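Local coordinates for putative GH105 family protein (Salmonella enterica subsp. enterica serovar Paratyphi A, PDB 3QWT) that is of unknown function but, as a possible member of glycoside hydrolase family 105, probably releases unsaturated uronyl units from the ends of oligosaccharides by hydrolysis, at residues V71-M76 against D93-D98; G75-Y80 against L118-E123; V202-D207 against H215-D220. All blocks are in the same frame, centred on the assembly; numbering follows the deposited sequence.

In the fold
Contacts 1 and 2 start from the same helix, 67-83, which meets the next two helices of the chain, 86-102 and 114-125, in turn. Their centres lie about 8 Å apart, and they are joined by a salt bridge between Asp93 OD1 and Arg121 NE (2.8 Å) and by Phe96 CZ packed on Leu118 CB (3.6 Å). Contact 3, on the opposite side of the chain's centre, is about 31 Å from contact 1 and 30 Å from contact 2, centre to centre. There a helix end meets a short strand; the side chain of His215 is about 6 Å from a bound glycerol, probably carried over from crystallisation and only a hint of a pocket.

Contact 1: residues V71-M76 against D93-D98; sequences VGLYGM and DDWFAD
No polar bond crosses where Leu73 meets Trp95 and Phe96; the shortest bond within the two segments is a helical one, from Asp98 N to Asp94 O (2.8 Å), in the segment that carries both rings. The contact joins helix 67-83 to helix 86-102, which follows it in the chain of this alpha/alpha toroid, and it illustrates how one branched side chain can fill the angle between two aromatic groups. Leu73 reaches across with its two methyl groups divided. CD1 sits over one face of the Trp95 indole, 3.9 Å from the centroid of the six-membered ring and 22° off the ring normal, a CH-pi contact displaced toward the rim at CE3. CD2 lies farther back, 3.9 Å from Trp95 CB, so the leucine fork covers both the root of the indole and its benzo part. Trp95 holds CG anti to its own backbone N (chi1 -171°), which carries the ring system out to this methyl pair. Phe96 swings the other way, with CG beside the backbone N (chi1 -79°), and its far atom CZ comes to 3.9 Å from Leu73 CD1. The same methyl therefore serves both rings. Around this buried spot, Leu73 also packs on Trp62 and on Pro114 and Thr117 of helix 114-125, while Trp95 meets Trp65 edge-to-face, takes a cation-pi contact from Arg99, and gives a weak hydrogen bond from NE1 to Gly64 O. The two aromatic neighbours also meet each other: Phe96 CD1 lies in the plane of the indole, at its edge, 3.6 Å from Trp95 CE3.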
loop_
_atom_site.group_PDB
_atom_site.type_symbol
_atom_site.label_atom_id
_atom_site.label_comp_id
_atom_site.label_asym_id
_atom_site.label_seq_id
_atom_site.Cartn_x
_atom_site.Cartn_y
_atom_site.Cartn_z
ATOM N N VAL A 71 -13.487 28.274 -26.022
ATOM C CA VAL A 71 -14.287 27.212 -26.599
ATOM C C VAL A 71 -13.733 26.829 -27.962
ATOM O O VAL A 71 -13.593 25.646 -28.270
ATOM C CB VAL A 71 -15.776 27.603 -26.716
ATOM C CG1 VAL A 71 -16.535 26.517 -27.444
ATOM C CG2 VAL A 71 -16.367 27.813 -25.330
ATOM N N GLY A 72 -13.392 27.828 -28.769
ATOM C CA GLY A 72 -12.781 27.563 -30.062
ATOM C C GLY A 72 -11.584 26.621 -29.985
ATOM O O GLY A 72 -11.522 25.617 -30.690
ATOM N N LEU A 73 -10.625 26.939 -29.122
ATOM C CA LEU A 73 -9.429 26.108 -29.010
ATOM C C LEU A 73 -9.777 24.666 -28.597
ATOM O O LEU A 73 -9.127 23.712 -29.018
ATOM C CB LEU A 73 -8.416 26.727 -28.028
ATOM C CG LEU A 73 -7.827 28.107 -28.400
ATOM C CD1 LEU A 73 -7.398 28.884 -27.151
ATOM C CD2 LEU A 73 -6.655 27.995 -29.389
ATOM N N TYR A 74 -10.796 24.507 -27.765
ATOM C CA TYR A 74 -11.127 23.178 -27.248
ATOM C C TYR A 74 -11.706 22.303 -28.364
ATOM O O TYR A 74 -11.322 21.143 -28.533
ATOM C CB TYR A 74 -12.103 23.311 -26.086
ATOM C CG TYR A 74 -12.321 22.069 -25.273
ATOM C CD1 TYR A 74 -11.250 21.310 -24.829
ATOM C CD2 TYR A 74 -13.605 21.676 -24.913
ATOM C CE1 TYR A 74 -11.450 20.179 -24.066
ATOM C CE2 TYR A 74 -13.817 20.554 -24.152
ATOM C CZ TYR A 74 -12.732 19.803 -23.725
ATOM O OH TYR A 74 -12.936 18.679 -22.960
ATOM N N GLY A 75 -12.616 22.876 -29.145
ATOM C CA GLY A 75 -13.169 22.175 -30.288
ATOM C C GLY A 75 -12.071 21.734 -31.241
ATOM O O GLY A 75 -12.033 20.586 -31.671
HETATM N N MSE A 76 -11.169 22.653 -31.570
HETATM C CA MSE A 76 -9.994 22.318 -32.371
HETATM C C MSE A 76 -9.179 21.209 -31.720
HETATM O O MSE A 76 -8.758 20.258 -32.393
HETATM C CB MSE A 76 -9.105 23.547 -32.558
HETATM C CG MSE A 76 -9.687 24.601 -33.479
HETATM SE SE MSE A 76 -8.436 26.097 -33.736
HETATM C CE MSE A 76 -9.601 27.264 -34.777
ATOM N N ASP A 93 -1.259 26.214 -31.183
ATOM C CA ASP A 93 -0.004 26.726 -30.648
ATOM C C ASP A 93 0.230 28.186 -31.052
ATOM O O ASP A 93 0.689 28.999 -30.238
ATOM C CB ASP A 93 1.166 25.834 -31.057
ATOM C CG ASP A 93 1.078 24.437 -30.448
ATOM O OD1 ASP A 93 0.177 24.192 -29.600
ATOM O OD2 ASP A 93 1.912 23.585 -30.826
ATOM N N ASP A 94 -0.111 28.521 -32.299
ATOM C CA ASP A 94 0.024 29.893 -32.770
ATOM C C ASP A 94 -0.839 30.861 -31.958
ATOM O O ASP A 94 -0.371 31.920 -31.566
ATOM C CB ASP A 94 -0.312 30.011 -34.262
ATOM C CG ASP A 94 0.765 29.421 -35.155
ATOM O OD1 ASP A 94 1.883 29.160 -34.661
ATOM O OD2 ASP A 94 0.482 29.225 -36.356
ATOM N N TRP A 95 -2.099 30.511 -31.714
ATOM C CA TRP A 95 -2.942 31.394 -30.927
ATOM C C TRP A 95 -2.283 31.685 -29.585
ATOM O O TRP A 95 -2.234 32.834 -29.138
ATOM C CB TRP A 95 -4.317 30.786 -30.689
ATOM C CG TRP A 95 -5.283 31.747 -30.057
ATOM C CD1 TRP A 95 -6.159 32.576 -30.713
ATOM C CD2 TRP A 95 -5.483 31.984 -28.655
ATOM N NE1 TRP A 95 -6.885 33.300 -29.809
ATOM C CE2 TRP A 95 -6.498 32.963 -28.540
ATOM C CE3 TRP A 95 -4.912 31.459 -27.485
ATOM C CZ2 TRP A 95 -6.956 33.433 -27.302
ATOM C CZ3 TRP A 95 -5.369 31.926 -26.252
ATOM C CH2 TRP A 95 -6.386 32.902 -26.172
ATOM N N PHE A 96 -1.796 30.640 -28.932
ATOM C CA PHE A 96 -1.144 30.819 -27.641
ATOM C C PHE A 96 0.114 31.669 -27.737
ATOM O O PHE A 96 0.332 32.544 -26.911
ATOM C CB PHE A 96 -0.837 29.478 -26.973
ATOM C CG PHE A 96 -2.029 28.855 -26.317
ATOM C CD1 PHE A 96 -2.715 29.532 -25.326
ATOM C CD2 PHE A 96 -2.472 27.598 -26.697
ATOM C CE1 PHE A 96 -3.827 28.978 -24.723
ATOM C CE2 PHE A 96 -3.579 27.032 -26.093
ATOM C CZ PHE A 96 -4.256 27.726 -25.108
ATOM N N ALA A 97 0.940 31.415 -28.743
ATOM C CA ALA A 97 2.183 32.163 -28.887
ATOM C C ALA A 97 1.874 33.647 -29.138
ATOM O O ALA A 97 2.445 34.548 -28.507
ATOM C CB ALA A 97 3.019 31.580 -30.006
ATOM N N ASP A 98 0.941 33.896 -30.042
ATOM C CA ASP A 98 0.543 35.258 -30.355
ATOM C C ASP A 98 0.012 35.980 -29.121
ATOM O O ASP A 98 0.400 37.112 -28.846
ATOM C CB ASP A 98 -0.517 35.267 -31.466
ATOM C CG ASP A 98 0.040 34.824 -32.815
ATOM O OD1 ASP A 98 1.284 34.748 -32.961
ATOM O OD2 ASP A 98 -0.769 34.566 -33.730
#

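Contact 2: residues G75-Y80 against L118-E123; sequences GMYHYY and LAYRYE
Helix segments 75-80 and 118-123 run in broadly the same direction, their axes 11.1 Å apart at closest approach and inclined at 32°, with Tyr77 and Tyr120 facing each other at the nearest point of the backbones. Such a separation leaves room for large side chains, and here tyrosines and an arginine fill it. In the alpha/alpha toroid, helix 86-102 lies between these two in the chain, and like-directed helices are brought side by side, as is usual within one layer of this fold. Tyr77, with CG anti to the backbone N, lays one face of its ring against Tyr120 CB. That atom stands 3.7 Å from the centroid of the Tyr77 ring, a CH-pi contact 24° off the normal and displaced toward CZ, from which CB is only 3.4 Å. The two rings form a slid pair with little overlap: their planes differ by 30°, their centroids are 4.7 Å apart, and Tyr77 CE2 rests over the face of Tyr120 near its rim, 3.4 Å from CG. Next along its helix, Arg121 bends at chi2 and chi3, which keeps its guanidinium close to its own helix. It approaches Tyr80 only loosely, its plane steeply turned against that ring. Its polar end is satisfied by other partners: NE pairs with Asp93, and NH1 with Glu124. Glu124 draws the group together, since it also hydrogen-bonds to Tyr80 OH and, weakly, to Tyr77 OH. The phenols of Tyr77 and Tyr80 thus share one carboxylate, while Tyr77 CE1 lies in the plane of the Tyr80 ring, at its edge.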
loop_
_atom_site.group_PDB
_atom_site.type_symbol
_atom_site.label_atom_id
_atom_site.label_comp_id
_atom_site.label_asym_id
_atom_site.label_seq_id
_atom_site.Cartn_x
_atom_site.Cartn_y
_atom_site.Cartn_z
ATOM N N GLY A 75 -12.616 22.876 -29.145
ATOM C CA GLY A 75 -13.169 22.175 -30.288
ATOM C C GLY A 75 -12.071 21.734 -31.241
ATOM O O GLY A 75 -12.033 20.586 -31.671
HETATM N N MSE A 76 -11.169 22.653 -31.570
HETATM C CA MSE A 76 -9.994 22.318 -32.371
HETATM C C MSE A 76 -9.179 21.209 -31.720
HETATM O O MSE A 76 -8.758 20.258 -32.393
HETATM C CB MSE A 76 -9.105 23.547 -32.558
HETATM C CG MSE A 76 -9.687 24.601 -33.479
HETATM SE SE MSE A 76 -8.436 26.097 -33.736
HETATM C CE MSE A 76 -9.601 27.264 -34.777
ATOM N N TYR A 77 -8.945 21.330 -30.413
ATOM C CA TYR A 77 -8.105 20.350 -29.734
ATOM C C TYR A 77 -8.707 18.969 -29.920
ATOM O O TYR A 77 -8.011 18.025 -30.278
ATOM C CB TYR A 77 -7.908 20.645 -28.241
ATOM C CG TYR A 77 -7.036 19.583 -27.625
ATOM C CD1 TYR A 77 -5.676 19.551 -27.897
ATOM C CD2 TYR A 77 -7.578 18.566 -26.841
ATOM C CE1 TYR A 77 -4.863 18.552 -27.380
ATOM C CE2 TYR A 77 -6.766 17.554 -26.320
ATOM C CZ TYR A 77 -5.410 17.562 -26.597
ATOM O OH TYR A 77 -4.586 16.583 -26.099
ATOM N N HIS A 78 -10.012 18.870 -29.694
ATOM C CA HIS A 78 -10.728 17.606 -29.870
ATOM C C HIS A 78 -10.405 16.941 -31.206
ATOM O O HIS A 78 -9.948 15.797 -31.248
ATOM C CB HIS A 78 -12.247 17.796 -29.687
ATOM C CG HIS A 78 -12.695 17.609 -28.272
ATOM N ND1 HIS A 78 -13.264 16.442 -27.822
ATOM C CD2 HIS A 78 -12.605 18.420 -27.190
ATOM C CE1 HIS A 78 -13.523 16.544 -26.529
ATOM N NE2 HIS A 78 -13.131 17.736 -26.123
ATOM N N TYR A 79 -10.613 17.671 -32.295
ATOM C CA TYR A 79 -10.225 17.153 -33.589
ATOM C C TYR A 79 -8.759 16.718 -33.609
ATOM O O TYR A 79 -8.441 15.602 -34.037
ATOM C CB TYR A 79 -10.514 18.155 -34.702
ATOM C CG TYR A 79 -10.438 17.517 -36.086
ATOM C CD1 TYR A 79 -11.446 16.670 -36.530
ATOM C CD2 TYR A 79 -9.358 17.750 -36.935
ATOM C CE1 TYR A 79 -11.392 16.079 -37.780
ATOM C CE2 TYR A 79 -9.294 17.159 -38.188
ATOM C CZ TYR A 79 -10.319 16.319 -38.603
ATOM O OH TYR A 79 -10.276 15.712 -39.840
ATOM N N TYR A 80 -7.866 17.585 -33.137
ATOM C CA TYR A 80 -6.447 17.257 -33.147
ATOM C C TYR A 80 -6.193 15.978 -32.349
ATOM O O TYR A 80 -5.479 15.076 -32.789
ATOM C CB TYR A 80 -5.591 18.401 -32.572
ATOM C CG TYR A 80 -4.209 17.931 -32.168
ATOM C CD1 TYR A 80 -3.278 17.535 -33.128
ATOM C CD2 TYR A 80 -3.846 17.845 -30.844
ATOM C CE1 TYR A 80 -2.006 17.081 -32.766
ATOM C CE2 TYR A 80 -2.587 17.392 -30.473
ATOM C CZ TYR A 80 -1.675 17.007 -31.438
ATOM O OH TYR A 80 -0.426 16.562 -31.069
ATOM N N LEU A 118 -4.598 24.659 -23.152
ATOM C CA LEU A 118 -3.188 24.769 -22.845
ATOM C C LEU A 118 -2.759 23.602 -21.954
ATOM O O LEU A 118 -1.656 23.046 -22.110
ATOM C CB LEU A 118 -2.892 26.092 -22.145
ATOM C CG LEU A 118 -1.394 26.372 -22.054
ATOM C CD1 LEU A 118 -0.736 26.539 -23.444
ATOM C CD2 LEU A 118 -1.124 27.571 -21.147
ATOM N N ALA A 119 -3.639 23.232 -21.029
ATOM C CA ALA A 119 -3.334 22.125 -20.136
ATOM C C ALA A 119 -3.048 20.881 -20.956
ATOM O O ALA A 119 -2.070 20.188 -20.710
ATOM C CB ALA A 119 -4.476 21.872 -19.122
ATOM N N TYR A 120 -3.892 20.615 -21.945
ATOM C CA TYR A 120 -3.695 19.451 -22.792
ATOM C C TYR A 120 -2.410 19.568 -23.609
ATOM O O TYR A 120 -1.718 18.585 -23.837
ATOM C CB TYR A 120 -4.874 19.259 -23.734
ATOM C CG TYR A 120 -6.026 18.482 -23.148
ATOM C CD1 TYR A 120 -7.186 19.134 -22.707
ATOM C CD2 TYR A 120 -5.962 17.096 -23.027
ATOM C CE1 TYR A 120 -8.254 18.420 -22.178
ATOM C CE2 TYR A 120 -7.023 16.376 -22.495
ATOM C CZ TYR A 120 -8.169 17.045 -22.074
ATOM O OH TYR A 120 -9.224 16.339 -21.546
ATOM N N ARG A 121 -2.093 20.771 -24.061
ATOM C CA ARG A 121 -0.889 20.939 -24.857
ATOM C C ARG A 121 0.346 20.756 -23.976
ATOM O O ARG A 121 1.332 20.160 -24.397
ATOM C CB ARG A 121 -0.877 22.280 -25.612
ATOM C CG ARG A 121 -1.931 22.381 -26.735
ATOM C CD ARG A 121 -1.676 21.381 -27.867
ATOM N NE ARG A 121 -0.439 21.657 -28.603
ATOM C CZ ARG A 121 0.460 20.738 -28.946
ATOM N NH1 ARG A 121 0.269 19.470 -28.620
ATOM N NH2 ARG A 121 1.563 21.091 -29.606
ATOM N N TYR A 122 0.287 21.251 -22.750
ATOM C CA TYR A 122 1.397 21.044 -21.827
ATOM C C TYR A 122 1.563 19.560 -21.529
ATOM O O TYR A 122 2.680 19.058 -21.445
ATOM C CB TYR A 122 1.196 21.815 -20.525
ATOM C CG TYR A 122 2.277 21.541 -19.517
ATOM C CD1 TYR A 122 3.585 21.968 -19.741
ATOM C CD2 TYR A 122 2.001 20.849 -18.350
ATOM C CE1 TYR A 122 4.578 21.711 -18.836
ATOM C CE2 TYR A 122 2.992 20.585 -17.430
ATOM C CZ TYR A 122 4.282 21.024 -17.673
ATOM O OH TYR A 122 5.284 20.772 -16.757
ATOM N N GLU A 123 0.442 18.861 -21.376
ATOM C CA GLU A 123 0.469 17.425 -21.121
ATOM C C GLU A 123 1.263 16.670 -22.209
ATOM O O GLU A 123 2.094 15.822 -21.886
ATOM C CB GLU A 123 -0.952 16.881 -21.034
ATOM C CG GLU A 123 -1.030 15.393 -20.755
ATOM C CD GLU A 123 -2.450 14.929 -20.460
ATOM O OE1 GLU A 123 -2.633 14.093 -19.553
ATOM O OE2 GLU A 123 -3.386 15.404 -21.135
#

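Contact 3: residues V202-D207 against H215-D220; sequences VQNLMD and HGWSYD
One face of the Trp217 indole carries the Asn204 side-chain amide, stacked nearly parallel at 16° with its CG 3.6 Å above the ring plane and offset toward the rim; at the indole edge, in plane, lies Tyr219 CD1. The Tyr219 ring in turn receives Trp217 NE1 over its centre, 3.2 Å above the plane. Asn204 thus meets both rings, lying flat on the indole and nearly perpendicular to the phenol. Its CB makes a CH-pi contact with the five-membered ring of Trp217, 3.9 Å from the centroid, and its ND2 donates to Tyr219 OH over 2.8 Å. This bond is almost straight (171°) and lies in the amide plane, so it fixes the rotation of an amide that the indole already holds flat. With CG beside the backbone N (chi1 -86°), Tyr219 turns a face of its ring to the indole edge at NE1, which brings OH to Asn204 ND2. Next along the helix, Leu205 presses CD2 against the strand backbone, 3.3 Å from Gly216 C, and against Trp217 CB at 3.8 Å. The carbonyls of Asn204 and Gly216 both accept from the side chain of Asn224, a second tie between the segments, and Lys208 of the second subunit packs on Asn204 and Trp217. Just before the strand, the His215 ring hydrogen-bonds through ND1 to Tyr354 and through NE2 to Asp169; its side chain is about 6 Å from a bound glycerol. Ser218 OG accepts from Asp220 N in an ST turn that starts at the last residue of the strand. In this alpha/alpha toroid, strand 216-218 packs on the end of helix 188-205 and pairs with 165-167 in a two-stranded antiparallel sheet.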
loop_
_atom_site.group_PDB
_atom_site.type_symbol
_atom_site.label_atom_id
_atom_site.label_comp_id
_atom_site.label_asym_id
_atom_site.label_seq_id
_atom_site.Cartn_x
_atom_site.Cartn_y
_atom_site.Cartn_z
ATOM N N VAL A 202 -25.319 22.839 -9.396
ATOM C CA VAL A 202 -26.512 22.019 -9.511
ATOM C C VAL A 202 -27.564 22.504 -8.522
ATOM O O VAL A 202 -28.684 22.810 -8.917
ATOM C CB VAL A 202 -26.221 20.515 -9.299
ATOM C CG1 VAL A 202 -27.528 19.709 -9.162
ATOM C CG2 VAL A 202 -25.409 19.977 -10.452
ATOM N N GLN A 203 -27.197 22.600 -7.246
ATOM C CA GLN A 203 -28.114 23.095 -6.218
ATOM C C GLN A 203 -28.869 24.366 -6.645
ATOM O O GLN A 203 -30.069 24.490 -6.422
ATOM C CB GLN A 203 -27.354 23.362 -4.918
ATOM C CG GLN A 203 -28.207 23.936 -3.782
ATOM C CD GLN A 203 -27.446 23.964 -2.453
ATOM O OE1 GLN A 203 -26.905 22.940 -2.008
ATOM N NE2 GLN A 203 -27.390 25.139 -1.821
ATOM N N ASN A 204 -28.161 25.298 -7.274
ATOM C CA ASN A 204 -28.689 26.635 -7.512
ATOM C C ASN A 204 -29.297 26.851 -8.892
ATOM O O ASN A 204 -30.111 27.758 -9.077
ATOM C CB ASN A 204 -27.604 27.704 -7.271
ATOM C CG ASN A 204 -27.294 27.913 -5.794
ATOM O OD1 ASN A 204 -28.114 27.625 -4.917
ATOM N ND2 ASN A 204 -26.101 28.435 -5.516
ATOM N N LEU A 205 -28.911 26.028 -9.860
ATOM C CA LEU A 205 -29.276 26.306 -11.247
ATOM C C LEU A 205 -30.181 25.250 -11.880
ATOM O O LEU A 205 -30.987 25.571 -12.747
ATOM C CB LEU A 205 -28.029 26.529 -12.093
ATOM C CG LEU A 205 -27.238 27.775 -11.679
ATOM C CD1 LEU A 205 -25.785 27.711 -12.168
ATOM C CD2 LEU A 205 -27.918 29.069 -12.166
HETATM N N MSE A 206 -30.053 23.997 -11.452
HETATM C CA MSE A 206 -30.909 22.958 -11.990
HETATM C C MSE A 206 -32.375 23.207 -11.620
HETATM O O MSE A 206 -32.702 23.610 -10.503
HETATM C CB MSE A 206 -30.478 21.578 -11.498
HETATM C CG MSE A 206 -31.388 20.454 -11.999
HETATM SE SE MSE A 206 -31.116 18.724 -11.105
HETATM C CE MSE A 206 -32.673 17.853 -11.919
ATOM N N ASP A 207 -33.257 22.950 -12.567
ATOM C CA ASP A 207 -34.689 23.058 -12.324
ATOM C C ASP A 207 -35.250 21.658 -12.158
ATOM O O ASP A 207 -35.518 20.980 -13.147
ATOM C CB ASP A 207 -35.357 23.722 -13.512
ATOM C CG ASP A 207 -36.860 23.754 -13.383
ATOM O OD1 ASP A 207 -37.342 23.814 -12.238
ATOM O OD2 ASP A 207 -37.542 23.721 -14.425
ATOM N N HIS A 215 -30.522 29.743 -16.398
ATOM C CA HIS A 215 -29.278 30.396 -16.790
ATOM C C HIS A 215 -28.468 30.878 -15.582
ATOM O O HIS A 215 -27.286 30.546 -15.452
ATOM C CB HIS A 215 -29.520 31.555 -17.767
ATOM C CG HIS A 215 -28.257 32.177 -18.268
ATOM N ND1 HIS A 215 -28.208 33.448 -18.800
ATOM C CD2 HIS A 215 -26.990 31.697 -18.313
ATOM C CE1 HIS A 215 -26.963 33.725 -19.151
ATOM N NE2 HIS A 215 -26.206 32.680 -18.868
ATOM N N GLY A 216 -29.103 31.649 -14.700
ATOM C CA GLY A 216 -28.394 32.246 -13.584
ATOM C C GLY A 216 -29.062 32.155 -12.220
ATOM O O GLY A 216 -30.261 31.859 -12.099
ATOM N N TRP A 217 -28.254 32.429 -11.193
ATOM C CA TRP A 217 -28.681 32.478 -9.799
ATOM C C TRP A 217 -27.977 33.638 -9.105
ATOM O O TRP A 217 -26.788 33.892 -9.340
ATOM C CB TRP A 217 -28.320 31.169 -9.076
ATOM C CG TRP A 217 -28.356 31.278 -7.575
ATOM C CD1 TRP A 217 -27.294 31.485 -6.747
ATOM C CD2 TRP A 217 -29.509 31.200 -6.731
ATOM N NE1 TRP A 217 -27.715 31.540 -5.442
ATOM C CE2 TRP A 217 -29.074 31.374 -5.409
ATOM C CE3 TRP A 217 -30.873 31.015 -6.969
ATOM C CZ2 TRP A 217 -29.949 31.350 -4.327
ATOM C CZ3 TRP A 217 -31.740 30.998 -5.896
ATOM C CH2 TRP A 217 -31.277 31.165 -4.593
ATOM N N SER A 218 -28.693 34.327 -8.231
ATOM C CA SER A 218 -28.061 35.360 -7.431
ATOM C C SER A 218 -28.329 35.186 -5.943
ATOM O O SER A 218 -29.465 34.951 -5.522
ATOM C CB SER A 218 -28.505 36.750 -7.872
ATOM O OG SER A 218 -27.903 37.718 -7.035
ATOM N N TYR A 219 -27.275 35.310 -5.147
ATOM C CA TYR A 219 -27.427 35.218 -3.705
ATOM C C TYR A 219 -27.911 36.543 -3.132
ATOM O O TYR A 219 -28.266 36.637 -1.959
ATOM C CB TYR A 219 -26.128 34.776 -3.043
ATOM C CG TYR A 219 -25.963 33.266 -2.992
ATOM C CD1 TYR A 219 -24.930 32.638 -3.659
ATOM C CD2 TYR A 219 -26.848 32.481 -2.271
ATOM C CE1 TYR A 219 -24.774 31.263 -3.605
ATOM C CE2 TYR A 219 -26.700 31.114 -2.207
ATOM C CZ TYR A 219 -25.660 30.510 -2.879
ATOM O OH TYR A 219 -25.514 29.147 -2.831
ATOM N N ASP A 220 -27.928 37.568 -3.973
ATOM C CA ASP A 220 -28.514 38.827 -3.582
ATOM C C ASP A 220 -29.981 38.773 -3.991
ATOM O O ASP A 220 -30.355 39.202 -5.074
ATOM C CB ASP A 220 -27.768 39.981 -4.238
ATOM C CG ASP A 220 -28.430 41.320 -3.988
ATOM O OD1 ASP A 220 -29.352 41.384 -3.141
ATOM O OD2 ASP A 220 -28.026 42.309 -4.638
#